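Local coordinates for GAF domain/HD domain protein (Geobacter sulfurreducens, PDB 3EEA) that is of uncertain function, pairing the GAF domain present in this chain with an HD-GYP-type region that may carry phosphatase activity, at residues A[23-28]-A[141-146]; A[32-37]-A[124-129]. All coordinates share one frame; numbering follows the deposited sequence.

Overall arrangement
Both interactions lie within the one GAF domain, their centres about 11 Å apart. Along the chain they are nested: helix 14-28 leads into strand 33-39, strand 119-129 leads into helix 137-158, and interaction 2 therefore closes inside the loop drawn together by interaction 1. The two helices of interaction 1 pack against each other; the two strands of interaction 2 are neighbours in the antiparallel sheet that the helices cover. Arg26 lies over Ile34, and Ile143 over Met126, so helix pair and strand pair form successive layers. The other side of the sheet, with Trp33, Tyr37 and Phe125, lines a pocket that holds a bound polyether in the crystal, while the helix layer meets a second subunit.

Interaction 1: residues A[23-28]-A[141-146]; sequences RLLRKL and AIIRDL
Leu146 pushes its CD1 methyl into a hollow on helix 14-28 walled by Leu24, Leu25 and Leu28. The two helices run antiparallel, at 167° between their directions, and the axes of the two short segments approach to 10.8 Å; branched leucine and isoleucine side chains suit that spacing because their methyls span the gap without any polar group to bury. Leu28 forms the tight wall of the hollow: its CD1 meets Leu146 CD1 at 3.4 Å, closer than usual for two carbons, with the side chains crossing at about a right angle. Leu24 closes another side, reaching it with CG anti to the backbone N (chi1 -171°), and from there Leu24 CD2 meets Leu146 CD1 at 3.8 Å.

The fit is reciprocal. Leu25 sends CD2 into the notch between Ile143 and Leu146, sliding past Leu146 in the opposite direction. That methyl rests 4.0 Å from Ile143 CA, against the helix backbone itself, and also touches Ile143 CG1. Nearer the start of helix 137-158, Ile142 offers its CG2 branch to Leu28 CD1 at a looser 4.2 Å.

The domain core continues beyond one flank of this seam, where Leu25 lies on Ile34 and Ile143 on Leu110 and Val112 of the sheet. Elsewhere the second subunit closes over it: His149 of that subunit packs on Leu24 and Leu146, and its Leu28 on the Leu28 described here. The same leucines thus serve both the helix pair and the dimer interface. Across the helix pair every close contact is carbon against carbon, which implies that burial and the match of methyl to hollow, rather than directed bonds, hold the two segments together.

Interaction 2: residues A[32-37]-A[124-129]; sequences RWIAVY and VFMART
Trp33 lays one face of its six-membered ring over Ala127, whose CB sits 3.4 Å from the ring centroid in a CH-pi contact. The two residues belong to an antiparallel strand pair of the GAF sheet that opens with a classic beta bulge: Arg32 and Trp33 both face Ala127, Arg32 N bonding to Ala127 O at 2.7 Å and Trp33 N only weakly. Alanine suits the spot, since a lone methyl fits under the indole. Leu54 and Leu107 also pack on the Trp33 side chain. An alanine in place of Trp33 would probably open a gap above the Ala127 methyl and leave Leu54 and Leu107 without their aromatic neighbour. Regular pairing follows, Phe125 N meeting Ala35 O at 2.9 Å and nearly straight (177°).

On the helix-covered face Ile34 CG2 packs on Val124 CG1 at 3.7 Å, with Val147 of helix 137-158 on Val124. Arg32, also in the pocket, makes a weak hydrogen bond through NH2 to a bound polyether, probably from the crystallisation liquor. On the pocket face, Leu67 touches both Tyr37 and Phe125. Between those two rings, with planes at 84°, Tyr37 CD2 comes in at the edge of the Phe125 ring, 3.5 Å from Phe125 CE2.

Interaction 1: residues A[23-28]-A[141-146]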
ATOM      1  N   ARG A  23      -8.131   0.337   5.497  1.00 15.55           N
ATOM      2  CA  ARG A  23      -7.896  -1.003   6.036  1.00 16.78           C
ATOM      3  C   ARG A  23      -6.383  -1.302   6.154  1.00 16.11           C
ATOM      4  O   ARG A  23      -5.890  -1.845   7.194  1.00 16.16           O
ATOM      5  CB  ARG A  23      -8.582  -2.006   5.111  1.00 16.83           C
ATOM      6  CG  ARG A  23      -8.274  -3.406   5.338  1.00 22.97           C
ATOM      7  CD  ARG A  23      -9.134  -4.203   4.379  1.00 29.98           C
ATOM      8  NE  ARG A  23      -8.424  -5.380   3.933  1.00 37.42           N
ATOM      9  CZ  ARG A  23      -8.326  -6.480   4.652  1.00 41.29           C
ATOM     10  NH1 ARG A  23      -8.924  -6.537   5.842  1.00 44.06           N
ATOM     11  NH2 ARG A  23      -7.649  -7.530   4.176  1.00 43.45           N
ATOM     12  N   LEU A  24      -5.652  -1.013   5.085  1.00 15.06           N
ATOM     13  CA  LEU A  24      -4.213  -1.295   5.061  1.00 16.30           C
ATOM     14  C   LEU A  24      -3.459  -0.478   6.115  1.00 15.76           C
ATOM     15  O   LEU A  24      -2.602  -1.032   6.817  1.00 15.92           O
ATOM     16  CB  LEU A  24      -3.626  -1.027   3.687  1.00 16.17           C
ATOM     17  CG  LEU A  24      -2.197  -1.480   3.472  1.00 18.51           C
ATOM     18  CD1 LEU A  24      -2.068  -2.971   3.785  1.00 16.12           C
ATOM     19  CD2 LEU A  24      -1.754  -1.126   2.057  1.00 19.49           C
ATOM     20  N   LEU A  25      -3.776   0.816   6.231  1.00 15.81           N
ATOM     21  CA  LEU A  25      -3.158   1.655   7.266  1.00 17.23           C
ATOM     22  C   LEU A  25      -3.423   1.051   8.646  1.00 17.72           C
ATOM     23  O   LEU A  25      -2.467   0.951   9.439  1.00 16.09           O
ATOM     24  CB  LEU A  25      -3.639   3.083   7.249  1.00 17.26           C
ATOM     25  CG  LEU A  25      -3.189   3.858   6.023  1.00 17.62           C
ATOM     26  CD1 LEU A  25      -4.039   5.153   5.974  1.00 17.50           C
ATOM     27  CD2 LEU A  25      -1.659   4.108   6.053  1.00 19.83           C
ATOM     28  N   ARG A  26      -4.667   0.665   8.917  1.00 16.85           N
ATOM     29  CA  ARG A  26      -4.974   0.100  10.255  1.00 19.78           C
ATOM     30  C   ARG A  26      -4.218  -1.205  10.568  1.00 19.77           C
ATOM     31  O   ARG A  26      -3.934  -1.520  11.745  1.00 20.71           O
ATOM     32  CB  ARG A  26      -6.470  -0.047  10.473  1.00 20.69           C
ATOM     33  CG  ARG A  26      -7.055   1.319  10.796  1.00 27.35           C
ATOM     34  CD  ARG A  26      -8.540   1.343  11.088  1.00 33.32           C
ATOM     35  NE  ARG A  26      -8.969   0.626  12.296  1.00 38.12           N
ATOM     36  CZ  ARG A  26      -8.899   1.089  13.545  1.00 40.51           C
ATOM     37  NH1 ARG A  26      -8.382   2.271  13.818  1.00 43.56           N
ATOM     38  NH2 ARG A  26      -9.341   0.348  14.544  1.00 42.69           N
ATOM     39  N   LYS A  27      -3.971  -1.991   9.540  1.00 18.91           N
ATOM     40  CA  LYS A  27      -3.199  -3.224   9.661  1.00 19.55           C
ATOM     41  C   LYS A  27      -1.701  -2.984   9.816  1.00 19.01           C
ATOM     42  O   LYS A  27      -0.979  -3.818  10.419  1.00 18.13           O
ATOM     43  CB  LYS A  27      -3.453  -4.094   8.465  1.00 18.91           C
ATOM     44  CG  LYS A  27      -4.843  -4.699   8.455  1.00 22.83           C
ATOM     45  CD  LYS A  27      -4.898  -5.680   7.337  1.00 28.36           C
ATOM     46  CE  LYS A  27      -6.292  -6.142   7.097  1.00 32.09           C
ATOM     47  NZ  LYS A  27      -6.179  -7.154   6.027  1.00 36.53           N
ATOM     48  N   LEU A  28      -1.207  -1.870   9.286  1.00 17.39           N
ATOM     49  CA  LEU A  28       0.232  -1.603   9.339  1.00 18.23           C
ATOM     50  C   LEU A  28       0.667  -0.754  10.529  1.00 18.35           C
ATOM     51  O   LEU A  28       1.821  -0.802  10.922  1.00 20.26           O
ATOM     52  CB  LEU A  28       0.667  -0.872   8.048  1.00 16.22           C
ATOM     53  CG  LEU A  28       0.649  -1.781   6.823  1.00 18.09           C
ATOM     54  CD1 LEU A  28       0.942  -0.998   5.570  1.00 16.88           C
ATOM     55  CD2 LEU A  28       1.616  -2.994   7.058  1.00 20.68           C
ATOM     56  N   ALA A 141       6.458   7.594   7.963  1.00 14.75           N
ATOM     57  CA  ALA A 141       7.009   7.387   6.619  1.00 15.37           C
ATOM     58  C   ALA A 141       6.104   6.442   5.806  1.00 16.20           C
ATOM     59  O   ALA A 141       5.794   6.730   4.654  1.00 17.08           O
ATOM     60  CB  ALA A 141       8.405   6.823   6.688  1.00 14.97           C
ATOM     61  N   ILE A 142       5.713   5.340   6.438  1.00 14.93           N
ATOM     62  CA  ILE A 142       4.780   4.360   5.844  1.00 15.79           C
ATOM     63  C   ILE A 142       3.442   4.996   5.488  1.00 14.44           C
ATOM     64  O   ILE A 142       2.951   4.832   4.361  1.00 14.09           O
ATOM     65  CB  ILE A 142       4.560   3.171   6.785  1.00 15.38           C
ATOM     66  CG1 ILE A 142       5.904   2.423   6.960  1.00 18.53           C
ATOM     67  CG2 ILE A 142       3.436   2.264   6.174  1.00 16.98           C
ATOM     68  CD1 ILE A 142       5.937   1.389   8.032  1.00 20.46           C
ATOM     69  N   ILE A 143       2.855   5.695   6.452  1.00 13.60           N
ATOM     70  CA  ILE A 143       1.612   6.397   6.269  1.00 14.45           C
ATOM     71  C   ILE A 143       1.679   7.381   5.084  1.00 14.12           C
ATOM     72  O   ILE A 143       0.823   7.344   4.199  1.00 14.23           O
ATOM     73  CB  ILE A 143       1.154   7.107   7.574  1.00 13.87           C
ATOM     74  CG1 ILE A 143       0.794   6.031   8.659  1.00 14.39           C
ATOM     75  CG2 ILE A 143      -0.043   7.973   7.313  1.00 14.86           C
ATOM     76  CD1 ILE A 143       0.743   6.578  10.091  1.00 15.49           C
ATOM     77  N   ARG A 144       2.695   8.243   5.094  1.00 13.15           N
ATOM     78  CA  ARG A 144       2.835   9.228   4.029  1.00 13.50           C
ATOM     79  C   ARG A 144       2.953   8.570   2.635  1.00 13.67           C
ATOM     80  O   ARG A 144       2.351   9.028   1.637  1.00 14.60           O
ATOM     81  CB  ARG A 144       4.076  10.117   4.314  1.00 13.88           C
ATOM     82  CG  ARG A 144       3.802  11.041   5.439  1.00 15.21           C
ATOM     83  CD  ARG A 144       5.052  11.845   5.855  1.00 15.67           C
ATOM     84  NE  ARG A 144       5.514  12.622   4.711  1.00 17.70           N
ATOM     85  CZ  ARG A 144       6.650  13.326   4.694  1.00 17.16           C
ATOM     86  NH1 ARG A 144       7.479  13.306   5.719  1.00 18.68           N
ATOM     87  NH2 ARG A 144       6.933  14.018   3.621  1.00 18.65           N
ATOM     88  N   ASP A 145       3.716   7.487   2.567  1.00 13.55           N
ATOM     89  CA  ASP A 145       3.869   6.740   1.308  1.00 15.20           C
ATOM     90  C   ASP A 145       2.535   6.214   0.797  1.00 14.80           C
ATOM     91  O   ASP A 145       2.151   6.446  -0.380  1.00 14.61           O
ATOM     92  CB  ASP A 145       4.840   5.595   1.513  1.00 15.55           C
ATOM     93  CG  ASP A 145       6.299   6.043   1.525  1.00 24.04           C
ATOM     94  OD1 ASP A 145       6.624   7.056   0.903  1.00 31.94           O
ATOM     95  OD2 ASP A 145       7.133   5.274   2.080  1.00 31.00           O
ATOM     96  N   LEU A 146       1.814   5.513   1.689  1.00 14.13           N
ATOM     97  CA  LEU A 146       0.558   4.824   1.298  1.00 14.50           C
ATOM     98  C   LEU A 146      -0.528   5.855   0.911  1.00 13.32           C
ATOM     99  O   LEU A 146      -1.195   5.729  -0.100  1.00 13.33           O
ATOM    100  CB  LEU A 146       0.078   3.915   2.409  1.00 15.54           C
ATOM    101  CG  LEU A 146       0.917   2.645   2.572  1.00 19.17           C
ATOM    102  CD1 LEU A 146       0.283   1.696   3.586  1.00 21.35           C
ATOM    103  CD2 LEU A 146       1.140   1.922   1.278  1.00 26.20           C
TER

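Interaction 2: residues A[32-37]-A[124-129]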
ATOM      1  N   ARG A  32      -6.299   4.132  16.870  1.00 20.02           N
ATOM      2  CA  ARG A  32      -7.671   4.047  17.355  1.00 19.58           C
ATOM      3  C   ARG A  32      -8.683   4.244  16.211  1.00 19.19           C
ATOM      4  O   ARG A  32      -9.681   3.499  16.058  1.00 18.75           O
ATOM      5  CB  ARG A  32      -7.837   5.075  18.434  1.00 20.04           C
ATOM      6  CG  ARG A  32      -9.184   5.126  19.108  1.00 22.39           C
ATOM      7  CD  ARG A  32      -9.212   6.291  20.028  1.00 24.78           C
ATOM      8  NE  ARG A  32     -10.535   6.473  20.601  1.00 27.57           N
ATOM      9  CZ  ARG A  32     -10.974   5.816  21.679  1.00 31.93           C
ATOM     10  NH1 ARG A  32     -10.205   4.899  22.273  1.00 31.17           N
ATOM     11  NH2 ARG A  32     -12.198   6.050  22.136  1.00 30.89           N
ATOM     12  N   TRP A  33      -8.459   5.273  15.412  1.00 18.61           N
ATOM     13  CA  TRP A  33      -9.308   5.498  14.262  1.00 16.97           C
ATOM     14  C   TRP A  33      -8.599   6.315  13.183  1.00 16.33           C
ATOM     15  O   TRP A  33      -7.493   6.850  13.433  1.00 16.29           O
ATOM     16  CB  TRP A  33     -10.584   6.197  14.663  1.00 16.86           C
ATOM     17  CG  TRP A  33     -10.498   7.406  15.457  1.00 17.19           C
ATOM     18  CD1 TRP A  33     -10.924   7.534  16.771  1.00 21.17           C
ATOM     19  CD2 TRP A  33     -10.189   8.763  15.014  1.00 20.37           C
ATOM     20  NE1 TRP A  33     -10.788   8.814  17.181  1.00 18.28           N
ATOM     21  CE2 TRP A  33     -10.349   9.603  16.140  1.00 18.59           C
ATOM     22  CE3 TRP A  33      -9.706   9.318  13.815  1.00 19.47           C
ATOM     23  CZ2 TRP A  33     -10.092  10.978  16.102  1.00 21.14           C
ATOM     24  CZ3 TRP A  33      -9.442  10.704  13.767  1.00 21.50           C
ATOM     25  CH2 TRP A  33      -9.616  11.515  14.917  1.00 22.68           C
ATOM     26  N   ILE A  34      -9.222   6.312  12.010  1.00 15.39           N
ATOM     27  CA  ILE A  34      -8.805   7.010  10.794  1.00 16.17           C
ATOM     28  C   ILE A  34     -10.011   7.719  10.197  1.00 15.97           C
ATOM     29  O   ILE A  34     -11.114   7.160  10.152  1.00 17.52           O
ATOM     30  CB  ILE A  34      -8.230   6.031   9.718  1.00 16.88           C
ATOM     31  CG1 ILE A  34      -7.166   5.154  10.367  1.00 20.77           C
ATOM     32  CG2 ILE A  34      -7.743   6.822   8.481  1.00 15.80           C
ATOM     33  CD1 ILE A  34      -6.396   4.170   9.426  1.00 27.64           C
ATOM     34  N   ALA A  35      -9.827   8.980   9.827  1.00 15.53           N
ATOM     35  CA  ALA A  35     -10.875   9.796   9.260  1.00 15.05           C
ATOM     36  C   ALA A  35     -10.354  10.449   7.972  1.00 15.28           C
ATOM     37  O   ALA A  35      -9.357  11.178   8.026  1.00 16.71           O
ATOM     38  CB  ALA A  35     -11.313  10.860  10.266  1.00 15.09           C
ATOM     39  N   VAL A  36     -11.013  10.193   6.836  1.00 13.47           N
ATOM     40  CA  VAL A  36     -10.564  10.657   5.553  1.00 13.89           C
ATOM     41  C   VAL A  36     -11.538  11.679   5.032  1.00 14.05           C
ATOM     42  O   VAL A  36     -12.747  11.457   5.099  1.00 15.22           O
ATOM     43  CB  VAL A  36     -10.432   9.481   4.501  1.00 13.84           C
ATOM     44  CG1 VAL A  36      -9.909  10.061   3.143  1.00 15.18           C
ATOM     45  CG2 VAL A  36      -9.579   8.363   5.080  1.00 15.17           C
ATOM     46  N   TYR A  37     -10.999  12.776   4.512  1.00 13.34           N
ATOM     47  CA  TYR A  37     -11.751  13.866   3.922  1.00 14.76           C
ATOM     48  C   TYR A  37     -11.240  14.227   2.530  1.00 16.51           C
ATOM     49  O   TYR A  37     -10.029  14.100   2.236  1.00 15.92           O
ATOM     50  CB  TYR A  37     -11.544  15.117   4.753  1.00 14.02           C
ATOM     51  CG  TYR A  37     -12.134  15.063   6.138  1.00 14.90           C
ATOM     52  CD1 TYR A  37     -13.337  15.737   6.454  1.00 14.37           C
ATOM     53  CD2 TYR A  37     -11.506  14.339   7.143  1.00 14.43           C
ATOM     54  CE1 TYR A  37     -13.876  15.656   7.728  1.00 13.83           C
ATOM     55  CE2 TYR A  37     -12.022  14.311   8.430  1.00 14.75           C
ATOM     56  CZ  TYR A  37     -13.199  14.954   8.712  1.00 14.67           C
ATOM     57  OH  TYR A  37     -13.695  14.873   9.980  1.00 18.08           O
ATOM     58  N   VAL A 124      -5.951  12.812   5.505  1.00 13.74           N
ATOM     59  CA  VAL A 124      -6.156  11.602   6.320  1.00 13.53           C
ATOM     60  C   VAL A 124      -5.731  11.950   7.732  1.00 14.44           C
ATOM     61  O   VAL A 124      -4.568  12.357   7.958  1.00 15.33           O
ATOM     62  CB  VAL A 124      -5.320  10.418   5.793  1.00 13.19           C
ATOM     63  CG1 VAL A 124      -5.484   9.158   6.667  1.00 13.02           C
ATOM     64  CG2 VAL A 124      -5.696  10.113   4.343  1.00 16.18           C
ATOM     65  N   PHE A 125      -6.644  11.804   8.682  1.00 14.46           N
ATOM     66  CA  PHE A 125      -6.314  11.982  10.088  1.00 14.77           C
ATOM     67  C   PHE A 125      -6.315  10.621  10.805  1.00 14.70           C
ATOM     68  O   PHE A 125      -7.209   9.781  10.588  1.00 14.30           O
ATOM     69  CB  PHE A 125      -7.309  12.882  10.719  1.00 15.87           C
ATOM     70  CG  PHE A 125      -7.438  14.232  10.032  1.00 17.73           C
ATOM     71  CD1 PHE A 125      -6.562  15.252  10.335  1.00 18.69           C
ATOM     72  CD2 PHE A 125      -8.394  14.442   9.036  1.00 16.91           C
ATOM     73  CE1 PHE A 125      -6.681  16.497   9.699  1.00 17.83           C
ATOM     74  CE2 PHE A 125      -8.528  15.681   8.394  1.00 16.87           C
ATOM     75  CZ  PHE A 125      -7.648  16.696   8.711  1.00 17.40           C
ATOM     76  N   MET A 126      -5.303  10.396  11.610  1.00 16.20           N
ATOM     77  CA  MET A 126      -5.113   9.131  12.335  1.00 15.58           C
ATOM     78  C   MET A 126      -4.918   9.492  13.781  1.00 16.84           C
ATOM     79  O   MET A 126      -4.279  10.487  14.071  1.00 16.85           O
ATOM     80  CB  MET A 126      -3.911   8.390  11.800  1.00 17.13           C
ATOM     81  CG  MET A 126      -4.170   7.920  10.315  1.00 20.47           C
ATOM     82  SD  MET A 126      -2.794   7.037   9.618  1.00 21.45           S
ATOM     83  CE  MET A 126      -2.747   5.573  10.560  1.00 21.42           C
ATOM     84  N   ALA A 127      -5.528   8.706  14.674  1.00 17.98           N
ATOM     85  CA  ALA A 127      -5.529   9.025  16.091  1.00 18.98           C
ATOM     86  C   ALA A 127      -5.216   7.782  16.898  1.00 19.41           C
ATOM     87  O   ALA A 127      -5.629   6.684  16.537  1.00 19.19           O
ATOM     88  CB  ALA A 127      -6.922   9.581  16.522  1.00 19.27           C
ATOM     89  N   ARG A 128      -4.508   7.993  17.984  1.00 20.36           N
ATOM     90  CA  ARG A 128      -4.503   7.040  19.085  1.00 22.94           C
ATOM     91  C   ARG A 128      -4.440   7.751  20.443  1.00 22.77           C
ATOM     92  O   ARG A 128      -4.177   8.974  20.524  1.00 22.80           O
ATOM     93  CB  ARG A 128      -3.456   5.939  18.905  1.00 24.83           C
ATOM     94  CG  ARG A 128      -2.177   6.326  18.580  1.00 24.93           C
ATOM     95  CD  ARG A 128      -1.414   5.096  18.054  1.00 29.64           C
ATOM     96  NE  ARG A 128      -0.025   5.352  18.175  1.00 26.51           N
ATOM     97  CZ  ARG A 128       0.980   4.829  17.470  1.00 23.76           C
ATOM     98  NH1 ARG A 128       2.171   5.269  17.776  1.00 20.28           N
ATOM     99  NH2 ARG A 128       0.843   3.952  16.497  1.00 24.45           N
ATOM    100  N   THR A 129      -4.761   7.006  21.510  1.00 23.09           N
ATOM    101  CA  THR A 129      -4.873   7.640  22.818  1.00 23.87           C
ATOM    102  C   THR A 129      -3.505   8.047  23.240  1.00 24.56           C
ATOM    103  O   THR A 129      -2.528   7.389  22.875  1.00 24.81           O
ATOM    104  CB  THR A 129      -5.540   6.726  23.854  1.00 24.19           C
ATOM    105  OG1 THR A 129      -4.886   5.454  23.851  1.00 24.44           O
ATOM    106  CG2 THR A 129      -7.022   6.542  23.481  1.00 22.71           C
TER